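Local structure of putative periplasmic protein (Salmonella enterica subsp. enterica serovar Typhimurium, 4J32) at residues Glu12-Trp17 and Gly47-Glu52; Ala18-Leu23 and Arg37-Ala42; Ala42-Gly47 and Glu52-Ile57; Lys62-Leu67 and Ile86-Leu91; Leu67-Ser72 and Thr79-Asp84. The protein is the immunity protein Tai4, which binds Tae4, a papain-like peptidoglycan hydrolase of the type VI secretion system, and probably protects the cell's own peptidoglycan from it. One frame throughout, in Å; residues are numbered along the deposited sequence. Where two conformers were deposited one is given.

Contact 1: residues Glu12-Trp17 and Gly47-Glu52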
# COMPACT_ATOMS: atom_id res chain seq x y z
N GLU B 12 -0.28 8.27 14.84
CA GLU B 12 -0.87 8.01 13.53
C GLU B 12 0.14 8.28 12.42
O GLU B 12 0.25 7.51 11.47
CB GLU B 12 -2.11 8.90 13.32
CG GLU B 12 -3.33 8.43 14.10
CD GLU B 12 -4.51 9.42 14.10
OE1 GLU B 12 -4.36 10.63 13.84
OE2 GLU B 12 -5.63 8.94 14.38
N LEU B 13 0.91 9.36 12.55
CA LEU B 13 1.97 9.63 11.55
C LEU B 13 2.97 8.48 11.47
O LEU B 13 3.41 8.09 10.39
CB LEU B 13 2.72 10.94 11.85
CG LEU B 13 1.99 12.27 11.68
CD1 LEU B 13 2.84 13.40 12.28
CD2 LEU B 13 1.71 12.55 10.19
N LEU B 14 3.35 7.94 12.63
CA LEU B 14 4.37 6.87 12.66
C LEU B 14 3.82 5.57 12.06
O LEU B 14 4.53 4.86 11.36
CB LEU B 14 4.86 6.64 14.10
CG LEU B 14 5.74 7.80 14.61
CD1 LEU B 14 5.91 7.70 16.13
CD2 LEU B 14 7.09 7.79 13.92
N LYS B 15 2.56 5.28 12.33
CA LYS B 15 1.89 4.13 11.71
C LYS B 15 1.74 4.35 10.19
O LYS B 15 1.95 3.43 9.41
CB LYS B 15 0.54 3.89 12.38
CG LYS B 15 0.66 3.37 13.83
CD LYS B 15 -0.63 3.56 14.62
CE LYS B 15 -0.44 3.10 16.08
NZ LYS B 15 -1.71 3.16 16.86
N ASN B 16 1.46 5.58 9.78
CA ASN B 16 1.35 5.90 8.34
C ASN B 16 2.68 5.75 7.65
O ASN B 16 2.75 5.22 6.53
CB ASN B 16 0.79 7.31 8.11
CG ASN B 16 -0.67 7.47 8.52
OD1 ASN B 16 -1.37 6.51 8.84
ND2 ASN B 16 -1.14 8.71 8.52
N TRP B 17 3.74 6.25 8.32
CA TRP B 17 5.11 6.05 7.88
C TRP B 17 5.43 4.56 7.75
O TRP B 17 5.99 4.13 6.75
CB TRP B 17 6.13 6.74 8.83
CG TRP B 17 7.50 6.83 8.18
CD1 TRP B 17 7.98 7.89 7.47
CD2 TRP B 17 8.51 5.83 8.16
NE1 TRP B 17 9.23 7.61 7.00
CE2 TRP B 17 9.59 6.35 7.40
CE3 TRP B 17 8.63 4.54 8.71
CZ2 TRP B 17 10.78 5.63 7.18
CZ3 TRP B 17 9.81 3.82 8.49
CH2 TRP B 17 10.88 4.37 7.73
N GLY B 47 6.53 14.52 11.91
CA GLY B 47 6.92 13.86 13.18
C GLY B 47 7.80 14.74 14.06
O GLY B 47 8.43 15.68 13.58
N LYS B 48 7.81 14.44 15.36
CA LYS B 48 8.65 15.15 16.33
C LYS B 48 9.74 14.20 16.85
O LYS B 48 10.47 14.54 17.80
CB LYS B 48 7.80 15.69 17.50
CG LYS B 48 6.73 16.74 17.10
CD LYS B 48 7.36 17.89 16.32
CE LYS B 48 6.42 19.08 16.12
NZ LYS B 48 7.21 20.33 15.82
N GLN B 49 9.86 13.05 16.19
CA GLN B 49 10.79 11.99 16.62
C GLN B 49 12.10 12.07 15.86
O GLN B 49 12.15 12.52 14.70
CB GLN B 49 10.19 10.59 16.42
CG GLN B 49 8.94 10.30 17.28
CD GLN B 49 7.72 11.09 16.81
OE1 GLN B 49 7.45 11.18 15.61
NE2 GLN B 49 6.97 11.67 17.75
N SER B 50 13.14 11.56 16.51
CA SER B 50 14.47 11.44 15.91
C SER B 50 14.47 10.35 14.84
O SER B 50 13.60 9.47 14.83
CB SER B 50 15.50 11.04 16.99
OG SER B 50 15.62 12.07 17.97
N VAL B 51 15.45 10.41 13.96
CA VAL B 51 15.44 9.52 12.79
C VAL B 51 15.56 8.03 13.18
O VAL B 51 15.07 7.15 12.46
CB VAL B 51 16.54 9.93 11.76
CG1 VAL B 51 17.98 9.51 12.25
CG2 VAL B 51 16.19 9.40 10.37
N GLU B 52 16.20 7.75 14.31
CA GLU B 52 16.38 6.34 14.69
C GLU B 52 15.06 5.61 14.92
O GLU B 52 15.03 4.40 14.80
CB GLU B 52 17.29 6.18 15.91
CG GLU B 52 18.78 6.49 15.66
CD GLU B 52 19.10 7.97 15.65
OE1 GLU B 52 18.22 8.82 15.97
OE2 GLU B 52 20.26 8.31 15.34
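The backbones of Leu13 and Gly47 come closest here, with their CA atoms 6.7 Å apart, as the turn after helix 30-46 passes beside helix 10-26. Leu13 meets this turn with one methyl: its CD1 lies 3.9 Å from Gly47 N. Gly47 offers only backbone at this point. Leu13 also packs on Tyr43 and Tyr46 of helix 30-46.

The second pair is Leu14 and Gln49. They point at each other from opposite sides, and the leucine branch rests against the amide oxygen: both CD1 and CD2 of Leu14 sit 3.8 Å from Gln49 OE1. The bend of the Gln49 chain (chi2 71°) curls the amide round so that its oxygen can lie against these methyls. Gln49 CD joins in at 3.9 Å from Leu14 CD1. Contact across the two segments is thus by van der Waals packing, leucine branch against amide and leucine branch against backbone.

The polar grip on the amide comes from around the contact. Gln49 NE2 is hydrogen-bonded to Glu100 O, near the C terminus, and to Gln10 OE1, at the start of helix 10-26. On its other end, OE1 accepts a weak bond from Lys48 N at 3.3 Å. Lys48 N has Gln10 OE1 as a further partner. The backbone Gln49 O bonds to Arg92 of the Tae4 chain, so the turn also meets the effector.

A buried primary amide therefore serves two purposes. Its nitrogen links the turn to the start of helix 10-26 and to Glu100, while its oxygen faces leucine methyls. Held through NE2, the amide probably has little freedom to flip.

Contact 2: residues Ala18-Leu23 and Arg37-Ala42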
# COMPACT_ATOMS: atom_id res chain seq x y z
N ALA B 18 5.11 3.79 8.78
CA ALA B 18 5.40 2.35 8.75
C ALA B 18 4.80 1.69 7.49
O ALA B 18 5.48 0.92 6.77
CB ALA B 18 4.88 1.69 10.04
N LEU B 19 3.53 1.97 7.23
CA LEU B 19 2.85 1.36 6.10
C LEU B 19 3.47 1.78 4.75
O LEU B 19 3.80 0.91 3.92
CB LEU B 19 1.35 1.70 6.14
CG LEU B 19 0.52 1.23 4.93
CD1 LEU B 19 0.67 -0.31 4.69
CD2 LEU B 19 -0.94 1.63 5.19
N SER B 20 3.65 3.08 4.54
CA SER B 20 4.20 3.56 3.27
C SER B 20 5.63 3.10 3.06
O SER B 20 5.98 2.71 1.94
CB SER B 20 4.07 5.08 3.10
OG SER B 20 4.44 5.76 4.27
N HIS B 21 6.44 3.10 4.13
CA HIS B 21 7.81 2.61 4.02
C HIS B 21 7.83 1.13 3.62
O HIS B 21 8.62 0.73 2.75
CB HIS B 21 8.58 2.81 5.33
CG HIS B 21 9.98 2.31 5.27
ND1 HIS B 21 10.96 2.92 4.52
CD2 HIS B 21 10.56 1.23 5.85
CE1 HIS B 21 12.09 2.25 4.65
NE2 HIS B 21 11.87 1.20 5.43
N CYS B 22 6.98 0.33 4.25
CA CYS B 22 6.94 -1.10 3.93
C CYS B 22 6.56 -1.31 2.45
O CYS B 22 7.16 -2.16 1.76
CB CYS B 22 5.96 -1.81 4.84
SG CYS B 22 5.86 -3.59 4.55
N LEU B 23 5.60 -0.53 1.98
CA LEU B 23 5.19 -0.63 0.56
C LEU B 23 6.36 -0.26 -0.36
O LEU B 23 6.59 -0.91 -1.40
CB LEU B 23 3.95 0.23 0.32
CG LEU B 23 2.66 -0.19 1.04
CD1 LEU B 23 1.55 0.89 0.88
CD2 LEU B 23 2.17 -1.59 0.52
N ARG B 37 7.95 6.02 -1.14
CA ARG B 37 9.02 6.75 -0.44
C ARG B 37 8.65 8.22 -0.23
O ARG B 37 8.88 8.79 0.82
CB ARG B 37 10.32 6.72 -1.23
CG ARG B 37 11.04 5.43 -1.15
CD ARG B 37 12.33 5.59 -1.97
NE ARG B 37 13.21 4.45 -1.73
CZ ARG B 37 14.51 4.45 -2.00
NH1 ARG B 37 15.10 5.51 -2.54
NH2 ARG B 37 15.24 3.36 -1.74
N ALA B 38 8.09 8.84 -1.27
CA ALA B 38 7.71 10.27 -1.18
C ALA B 38 6.62 10.44 -0.12
O ALA B 38 6.67 11.38 0.70
CB ALA B 38 7.22 10.77 -2.52
N THR B 39 5.65 9.53 -0.15
CA THR B 39 4.55 9.51 0.80
C THR B 39 5.09 9.33 2.23
O THR B 39 4.72 10.08 3.15
CB THR B 39 3.52 8.40 0.42
OG1 THR B 39 2.92 8.73 -0.84
CG2 THR B 39 2.42 8.25 1.50
N ALA B 40 5.97 8.36 2.43
CA ALA B 40 6.55 8.20 3.77
C ALA B 40 7.26 9.49 4.22
O ALA B 40 7.13 9.89 5.37
CB ALA B 40 7.51 6.99 3.82
N SER B 41 7.95 10.16 3.30
CA SER B 41 8.73 11.35 3.70
C SER B 41 7.78 12.46 4.23
O SER B 41 8.16 13.26 5.10
CB SER B 41 9.62 11.86 2.56
OG SER B 41 8.89 12.55 1.58
N ALA B 42 6.55 12.49 3.72
CA ALA B 42 5.55 13.47 4.18
C ALA B 42 5.22 13.23 5.65
O ALA B 42 5.12 14.17 6.46
CB ALA B 42 4.28 13.39 3.32
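His21 touches Ala40 through its backbone, His21 N lying 4.0 Å from Ala40 CB, while its imidazole is engaged by Trp17 and Asp58. The ring is stacked on Trp17, one turn earlier in helix 10-26. NE2 is hydrogen-bonded to Asp58 of helix 51-65. The ring is therefore fixed between a stack and a polar partner.

The closest part of the interface is Ser20 against Ala40, whose CA atoms are 5.2 Å apart. Ser20 CB lies 3.9 Å from Thr39 CG2 and 3.8 Å from Ala40 N. Ser20 has two conformers. In one, OG stands between the backbone N and the carbonyl carbon (chi1 45°), beside the Ala40 methyl. There it bonds to Asn16 O of its own helix. Thr39 behaves alike: OG1 bonds back to Asp35 O, and the methyl CG2, anti to the backbone N, is left to meet Ser20.

In that conformer the serine hydroxyl, like that of Thr39, turns back to its own helix, and the two helices meet through carbon and backbone. The axes of the short segments approach to 8.0 Å, with 158° between their N-to-C directions. Cys22, on the same helix, carries the disulfide to Cys82. Segment 37-42 of helix 30-46 also packs against the second subunit. Small residues packed at this distance build the antiparallel helical hairpin formed by helices 10-26 and 30-46.

Contact 3: residues Ala42-Gly47 and Glu52-Ile57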
# COMPACT_ATOMS: atom_id res chain seq x y z
N ALA B 42 6.55 12.49 3.72
CA ALA B 42 5.55 13.47 4.18
C ALA B 42 5.22 13.23 5.65
O ALA B 42 5.12 14.17 6.46
CB ALA B 42 4.28 13.39 3.32
N TYR B 43 5.06 11.96 6.03
CA TYR B 43 4.77 11.65 7.45
C TYR B 43 5.98 11.93 8.36
O TYR B 43 5.79 12.36 9.51
CB TYR B 43 4.27 10.21 7.62
CG TYR B 43 3.03 10.00 6.79
CD1 TYR B 43 1.93 10.85 6.93
CD2 TYR B 43 2.98 8.98 5.82
CE1 TYR B 43 0.77 10.70 6.14
CE2 TYR B 43 1.83 8.81 5.02
CZ TYR B 43 0.74 9.67 5.20
OH TYR B 43 -0.38 9.55 4.43
N LEU B 44 7.18 11.66 7.86
CA LEU B 44 8.41 12.03 8.60
C LEU B 44 8.51 13.53 8.84
O LEU B 44 8.94 13.95 9.93
CB LEU B 44 9.68 11.46 7.91
CG LEU B 44 11.04 11.73 8.57
CD1 LEU B 44 11.97 10.55 8.29
CD2 LEU B 44 11.62 13.03 8.08
N GLU B 45 8.14 14.35 7.86
CA GLU B 45 8.22 15.81 7.98
C GLU B 45 7.49 16.30 9.23
O GLU B 45 7.98 17.20 9.94
CB GLU B 45 7.66 16.54 6.74
CG GLU B 45 7.32 18.05 6.91
CD GLU B 45 8.55 18.97 7.09
OE1 GLU B 45 9.65 18.62 6.58
OE2 GLU B 45 8.40 20.05 7.72
N TYR B 46 6.31 15.74 9.47
CA TYR B 46 5.43 16.22 10.56
C TYR B 46 5.68 15.54 11.91
O TYR B 46 5.12 15.95 12.95
CB TYR B 46 3.97 16.08 10.14
CG TYR B 46 3.57 17.06 9.05
CD1 TYR B 46 3.33 18.41 9.36
CD2 TYR B 46 3.48 16.67 7.73
CE1 TYR B 46 2.95 19.33 8.34
CE2 TYR B 46 3.11 17.59 6.71
CZ TYR B 46 2.85 18.91 7.03
OH TYR B 46 2.45 19.81 6.04
N GLY B 47 6.53 14.52 11.91
CA GLY B 47 6.92 13.86 13.18
C GLY B 47 7.80 14.74 14.06
O GLY B 47 8.43 15.68 13.58
N GLU B 52 16.20 7.75 14.31
CA GLU B 52 16.38 6.34 14.69
C GLU B 52 15.06 5.61 14.92
O GLU B 52 15.03 4.40 14.80
CB GLU B 52 17.29 6.18 15.91
CG GLU B 52 18.78 6.49 15.66
CD GLU B 52 19.10 7.97 15.65
OE1 GLU B 52 18.22 8.82 15.97
OE2 GLU B 52 20.26 8.31 15.34
N ILE B 53 13.97 6.31 15.26
CA ILE B 53 12.70 5.56 15.40
C ILE B 53 12.23 5.02 14.05
O ILE B 53 11.70 3.92 13.97
CB ILE B 53 11.58 6.32 16.16
CG1 ILE B 53 10.63 5.29 16.82
CG2 ILE B 53 10.88 7.36 15.26
CD1 ILE B 53 9.55 5.92 17.75
N TYR B 54 12.47 5.78 12.99
CA TYR B 54 12.14 5.30 11.65
C TYR B 54 13.07 4.15 11.21
O TYR B 54 12.61 3.20 10.55
CB TYR B 54 12.20 6.45 10.64
CG TYR B 54 11.35 7.62 11.07
CD1 TYR B 54 9.99 7.70 10.70
CD2 TYR B 54 11.90 8.66 11.83
CE1 TYR B 54 9.20 8.78 11.08
CE2 TYR B 54 11.10 9.76 12.23
CZ TYR B 54 9.77 9.81 11.85
OH TYR B 54 8.98 10.87 12.22
N HIS B 55 14.34 4.23 11.59
CA HIS B 55 15.29 3.13 11.36
C HIS B 55 14.82 1.86 12.07
O HIS B 55 14.96 0.75 11.54
CB HIS B 55 16.71 3.46 11.86
CG HIS B 55 17.35 4.64 11.19
ND1 HIS B 55 18.56 5.16 11.63
CD2 HIS B 55 16.96 5.42 10.16
CE1 HIS B 55 18.88 6.19 10.87
NE2 HIS B 55 17.92 6.38 9.98
N GLU B 56 14.28 2.01 13.29
CA GLU B 56 13.78 0.83 14.02
C GLU B 56 12.47 0.28 13.40
O GLU B 56 12.27 -0.93 13.34
CB GLU B 56 13.56 1.16 15.49
CG GLU B 56 13.39 -0.10 16.38
CD GLU B 56 14.56 -1.08 16.38
OE1 GLU B 56 15.69 -0.76 15.89
OE2 GLU B 56 14.38 -2.20 16.92
N ILE B 57 11.58 1.16 12.98
CA ILE B 57 10.39 0.75 12.23
C ILE B 57 10.81 -0.07 10.99
O ILE B 57 10.25 -1.14 10.71
CB ILE B 57 9.50 1.94 11.84
CG1 ILE B 57 8.93 2.57 13.11
CG2 ILE B 57 8.35 1.48 10.90
CD1 ILE B 57 8.17 3.93 12.92
O HOH W 1 6.38 10.79 11.79
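Leu44 lies over one face of the Tyr54 ring. Its CD1 is 3.9 Å from the ring centroid and only 6° off the ring normal, a centred CH-pi contact. The leucine CG adds a second touch, 4.0 Å from Tyr54 CZ. Leu44 CG is anti to the backbone N (chi1 -179°), which carries the branch out over the ring. The far face is partly covered, toward the rim, by Ile53 CG2 of the tyrosine's own helix.

The phenol end reaches the close of helix 30-46. Tyr54 OH stands 3.8 Å from Gly47 CA. Water 1 lies at the ring edge, in its plane, 2.6 Å from Tyr54 OH. The same water donates to Tyr43 O at 2.8 Å.

Further out, Trp17 of helix 10-26 meets the Tyr54 ring edge-to-face. Leu44 O is bonded to Arg92 of the Tae4 chain, and the same arginine packs on Tyr54.

The buried ring is thus held by apolar contacts on both faces. The Tyr43 carbonyl lies in the last turn of its helix, where Tyr46 N and Gly47 N each make a weak bond to it. The water supplies this helix-end carbonyl with a further donor, and lets the buried phenol meet it without direct contact.

Contact 4: residues Lys62-Leu67 and Ile86-Leu91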
# COMPACT_ATOMS: atom_id res chain seq x y z
N LYS B 62 11.44 -5.07 7.81
CA LYS B 62 12.25 -6.05 7.07
C LYS B 62 11.95 -7.49 7.49
O LYS B 62 12.20 -8.42 6.71
CB LYS B 62 13.74 -5.69 7.14
CG LYS B 62 14.11 -4.44 6.31
CD LYS B 62 15.55 -4.00 6.56
CE LYS B 62 16.01 -2.81 5.71
NZ LYS B 62 15.16 -2.54 4.52
N LYS B 63 11.38 -7.69 8.68
CA LYS B 63 10.98 -9.03 9.14
C LYS B 63 9.77 -9.52 8.33
O LYS B 63 9.51 -10.72 8.26
CB LYS B 63 10.62 -9.03 10.63
CG LYS B 63 11.79 -8.74 11.57
CD LYS B 63 11.30 -8.52 12.99
CE LYS B 63 12.48 -8.14 13.89
NZ LYS B 63 12.20 -8.52 15.30
N TYR B 64 9.03 -8.58 7.74
CA TYR B 64 7.84 -8.89 6.94
C TYR B 64 8.17 -8.83 5.45
O TYR B 64 7.67 -9.65 4.69
CB TYR B 64 6.68 -7.90 7.25
CG TYR B 64 6.06 -8.23 8.59
CD1 TYR B 64 4.94 -9.07 8.68
CD2 TYR B 64 6.62 -7.72 9.79
CE1 TYR B 64 4.39 -9.43 9.93
CE2 TYR B 64 6.07 -8.05 11.04
CZ TYR B 64 4.95 -8.91 11.10
OH TYR B 64 4.41 -9.26 12.32
N SER B 65 9.01 -7.87 5.05
CA SER B 65 9.27 -7.65 3.63
C SER B 65 10.05 -8.83 3.04
O SER B 65 9.96 -9.09 1.84
CB SER B 65 9.99 -6.31 3.37
OG SER B 65 11.27 -6.30 3.99
N GLY B 66 10.77 -9.56 3.89
CA GLY B 66 11.58 -10.71 3.48
C GLY B 66 10.84 -12.04 3.51
O GLY B 66 11.39 -13.09 3.14
N LEU B 67 9.60 -12.02 3.98
CA LEU B 67 8.77 -13.25 4.02
C LEU B 67 8.44 -13.73 2.61
O LEU B 67 8.37 -12.93 1.66
CB LEU B 67 7.48 -13.01 4.82
CG LEU B 67 7.59 -12.70 6.33
CD1 LEU B 67 6.23 -12.37 6.93
CD2 LEU B 67 8.24 -13.83 7.09
N ILE B 86 1.63 -3.95 9.58
CA ILE B 86 1.09 -2.81 10.32
C ILE B 86 0.23 -3.24 11.52
O ILE B 86 -0.12 -2.41 12.37
CB ILE B 86 0.40 -1.76 9.43
CG1 ILE B 86 -0.78 -2.36 8.64
CG2 ILE B 86 1.44 -1.14 8.50
CD1 ILE B 86 -1.75 -1.31 8.08
N HIS B 87 -0.06 -4.55 11.61
CA HIS B 87 -0.73 -5.14 12.79
C HIS B 87 0.25 -5.71 13.82
O HIS B 87 -0.16 -6.26 14.86
CB HIS B 87 -1.71 -6.23 12.35
CG HIS B 87 -2.87 -5.69 11.55
ND1 HIS B 87 -2.80 -5.49 10.19
CD2 HIS B 87 -4.12 -5.32 11.92
CE1 HIS B 87 -3.95 -5.00 9.76
NE2 HIS B 87 -4.77 -4.89 10.79
N ASP B 88 1.54 -5.60 13.53
CA ASP B 88 2.57 -6.21 14.38
C ASP B 88 2.60 -5.59 15.79
O ASP B 88 2.60 -4.37 15.93
CB ASP B 88 3.94 -6.12 13.68
CG ASP B 88 5.06 -6.72 14.49
OD1 ASP B 88 5.62 -5.98 15.30
OD2 ASP B 88 5.37 -7.93 14.32
N ARG B 89 2.59 -6.45 16.80
CA ARG B 89 2.56 -6.01 18.20
C ARG B 89 3.83 -5.23 18.57
O ARG B 89 3.74 -4.21 19.25
CB ARG B 89 2.37 -7.20 19.13
CG ARG B 89 2.10 -6.80 20.57
CD ARG B 89 2.04 -8.01 21.53
NE ARG B 89 3.36 -8.37 22.06
CZ ARG B 89 4.09 -7.62 22.89
NH1 ARG B 89 3.66 -6.43 23.31
NH2 ARG B 89 5.28 -8.05 23.29
N GLU B 90 5.00 -5.70 18.12
CA GLU B 90 6.28 -5.04 18.40
C GLU B 90 6.30 -3.60 17.86
O GLU B 90 6.78 -2.67 18.53
CB GLU B 90 7.44 -5.87 17.81
CG GLU B 90 8.84 -5.25 17.98
CD GLU B 90 9.97 -6.04 17.31
OE1 GLU B 90 9.72 -7.03 16.57
OE2 GLU B 90 11.14 -5.67 17.55
N LEU B 91 5.78 -3.43 16.65
CA LEU B 91 5.68 -2.12 16.01
C LEU B 91 4.79 -1.20 16.83
O LEU B 91 5.14 -0.04 17.11
CB LEU B 91 5.11 -2.26 14.60
CG LEU B 91 4.76 -0.95 13.88
CD1 LEU B 91 6.01 -0.10 13.60
CD2 LEU B 91 3.94 -1.18 12.56
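Two polar side-chain pairs, Tyr64 with Asp88 and Lys63 with Glu90, join the end of helix 51-65 to the start of helix 89-96.

The first is a short hydrogen bond. Tyr64 OH donates to Asp88 OD2 at 2.6 Å, using the anti lone pair of that oxygen. OD2 lies at the ring edge and in its plane, but the carboxylate as a whole is turned 81° from the ring. The tyrosine thus meets one oxygen and leaves the other to different work. Asp88 CG is anti to the backbone N (chi1 180°), which extends the carboxylate toward Tyr64. The Tyr64 ring also packs on Asp84 of helix 78-86.

The second pair is a salt bridge. Lys63 NZ donates to Glu90 OE1 at 3.2 Å, on the syn side of the carboxylate. Both chains are extended and cross at about a right angle. The lysine is exposed, and Glu90 has two conformers; the bridge is described for one of them and may not hold for the other.

A capping bond works within the second segment. Leu91 N donates to Asp88 OD1 at 2.9 Å, with an N-H...O angle of 155°. The bent link before the helix is further held by Asn92 ND2, which bonds to both Ile86 O and Asp88 O.

One carboxylate therefore accepts from a phenol with one oxygen and from a helix backbone with the other. The Leu91 amide and the tyrosine hydroxyl would both be expected to stabilise its negative charge. Asp88 is a classic helix N-cap, here tied by its second oxygen to a neighbouring helix.

Contact 5: residues Leu67-Ser72 and Thr79-Asp84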
# COMPACT_ATOMS: atom_id res chain seq x y z
N LEU B 67 9.60 -12.02 3.98
CA LEU B 67 8.77 -13.25 4.02
C LEU B 67 8.44 -13.73 2.61
O LEU B 67 8.37 -12.93 1.66
CB LEU B 67 7.48 -13.01 4.82
CG LEU B 67 7.59 -12.70 6.33
CD1 LEU B 67 6.23 -12.37 6.93
CD2 LEU B 67 8.24 -13.83 7.09
N LYS B 68 8.22 -15.03 2.48
CA LYS B 68 7.67 -15.56 1.23
C LYS B 68 6.25 -16.02 1.51
O LYS B 68 6.05 -16.93 2.31
CB LYS B 68 8.51 -16.73 0.69
CG LYS B 68 10.00 -16.39 0.51
CD LYS B 68 10.23 -15.25 -0.49
CE LYS B 68 11.58 -14.60 -0.24
NZ LYS B 68 12.25 -14.15 -1.50
N TYR B 69 5.29 -15.38 0.84
CA TYR B 69 3.88 -15.74 0.97
C TYR B 69 3.40 -16.46 -0.30
O TYR B 69 3.73 -16.05 -1.41
CB TYR B 69 3.03 -14.48 1.18
CG TYR B 69 3.02 -13.90 2.58
CD1 TYR B 69 2.38 -12.66 2.83
CD2 TYR B 69 3.58 -14.59 3.67
CE1 TYR B 69 2.33 -12.11 4.12
CE2 TYR B 69 3.54 -14.04 4.97
CZ TYR B 69 2.91 -12.81 5.18
OH TYR B 69 2.85 -12.28 6.46
N ASN B 70 2.59 -17.49 -0.11
CA ASN B 70 2.10 -18.33 -1.20
C ASN B 70 0.57 -18.47 -1.13
O ASN B 70 -0.02 -18.25 -0.07
CB ASN B 70 2.77 -19.70 -1.13
CG ASN B 70 4.29 -19.61 -1.21
OD1 ASN B 70 4.84 -19.34 -2.29
ND2 ASN B 70 4.98 -19.82 -0.07
N GLY B 71 -0.05 -18.79 -2.25
CA GLY B 71 -1.49 -19.00 -2.28
C GLY B 71 -1.90 -19.88 -3.43
O GLY B 71 -1.06 -20.36 -4.19
N SER B 72 -3.20 -20.10 -3.56
CA SER B 72 -3.74 -20.95 -4.64
C SER B 72 -3.97 -20.16 -5.93
O SER B 72 -4.50 -20.70 -6.92
CB SER B 72 -5.04 -21.61 -4.20
OG SER B 72 -6.01 -20.62 -3.92
N THR B 79 1.80 -6.96 -1.07
CA THR B 79 0.93 -5.98 -0.40
C THR B 79 0.56 -6.56 0.97
O THR B 79 0.52 -5.85 1.97
CB THR B 79 -0.36 -5.74 -1.21
OG1 THR B 79 -0.04 -5.34 -2.55
CG2 THR B 79 -1.24 -4.61 -0.56
N MET B 80 0.28 -7.86 1.00
CA MET B 80 -0.12 -8.56 2.23
C MET B 80 0.94 -8.53 3.33
O MET B 80 0.61 -8.52 4.54
CB MET B 80 -0.47 -10.01 1.90
CG MET B 80 -1.13 -10.72 3.04
SD MET B 80 -1.64 -12.40 2.59
CE MET B 80 -3.17 -12.04 1.70
N LYS B 81 2.21 -8.60 2.93
CA LYS B 81 3.31 -8.54 3.90
C LYS B 81 3.20 -7.23 4.71
O LYS B 81 3.37 -7.24 5.94
CB LYS B 81 4.67 -8.65 3.19
CG LYS B 81 4.82 -9.97 2.42
CD LYS B 81 6.03 -9.97 1.49
CE LYS B 81 5.92 -11.17 0.54
NZ LYS B 81 7.11 -11.21 -0.39
N CYS B 82 2.88 -6.13 4.02
CA CYS B 82 2.82 -4.82 4.68
C CYS B 82 1.54 -4.66 5.50
O CYS B 82 1.55 -4.00 6.55
CB CYS B 82 2.96 -3.71 3.65
SG CYS B 82 4.56 -3.74 2.90
N ILE B 83 0.46 -5.30 5.06
CA ILE B 83 -0.78 -5.25 5.85
C ILE B 83 -0.58 -6.06 7.15
O ILE B 83 -0.96 -5.62 8.24
CB ILE B 83 -2.02 -5.72 5.02
CG1 ILE B 83 -2.35 -4.63 3.97
CG2 ILE B 83 -3.24 -5.95 5.95
CD1 ILE B 83 -3.34 -5.01 2.93
N ASP B 84 0.07 -7.22 7.05
CA ASP B 84 0.37 -7.99 8.26
C ASP B 84 1.32 -7.17 9.15
O ASP B 84 1.18 -7.15 10.39
CB ASP B 84 1.01 -9.34 7.90
CG ASP B 84 -0.01 -10.35 7.35
OD1 ASP B 84 -1.25 -10.09 7.43
OD2 ASP B 84 0.43 -11.44 6.91
O HOH W 2 6.11 -13.73 -1.44
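Tyr69 and Lys81 run antiparallel side by side. Lys81 CG touches the ring at CD1 and CE1, 3.7 Å from Tyr69 CD1, and the rest of the chain leads on to Leu67 O. The lysine chain is extended, so its amine passes the ring and reaches the extended loop beyond. There NZ donates to Leu67 O at 3.0 Å. It also donates to water 2, which in turn accepts from Tyr69 N at 2.9 Å. Asn78 OD1 is a further partner of this amine.

Met80 crosses the tyrosine obliquely. Its CG is 3.9 Å from Tyr69 CE1, and its sulfur makes an oblique Met-aromatic contact, 4.9 Å from SD to the ring centroid. Asp84 faces the phenol end of Tyr69, its carboxylate turned 67° from the ring. Tyr69 OH lies 2.6 Å from Asp84 OD2 in a weak hydrogen bond. This carboxylate is shared: its oxygens also bond to Tyr8 OH and Leu4 N of the second subunit.

The start of the loop thus crosses helix 78-86 at a slant and is held there by tyrosine, lysine and water. That helix is joined to helix 10-26 by the Cys82-Cys22 disulfide, while the loop continues on to meet the Tae4 chain.

From the N terminus, helix 10-26 enters first contact 1 and then contact 2. Contact 2 closes the hairpin with helix 30-46 and is nested inside the longer loop that contact 1 closes. Contact 3 closes a short loop between helices 30-46 and 51-65. It crosses contact 1, since their segments alternate and share Gly47 and Glu52. Together these three bind the first three helices. Contact 4 follows in series and closes the loop from helix 51-65 to helix 89-96. Contact 5 is nested within it and shares Leu67. The Cys22-Cys82 disulfide joins contact 2 to contact 5, and Ile57 against Leu91 joins contact 3 to contact 4.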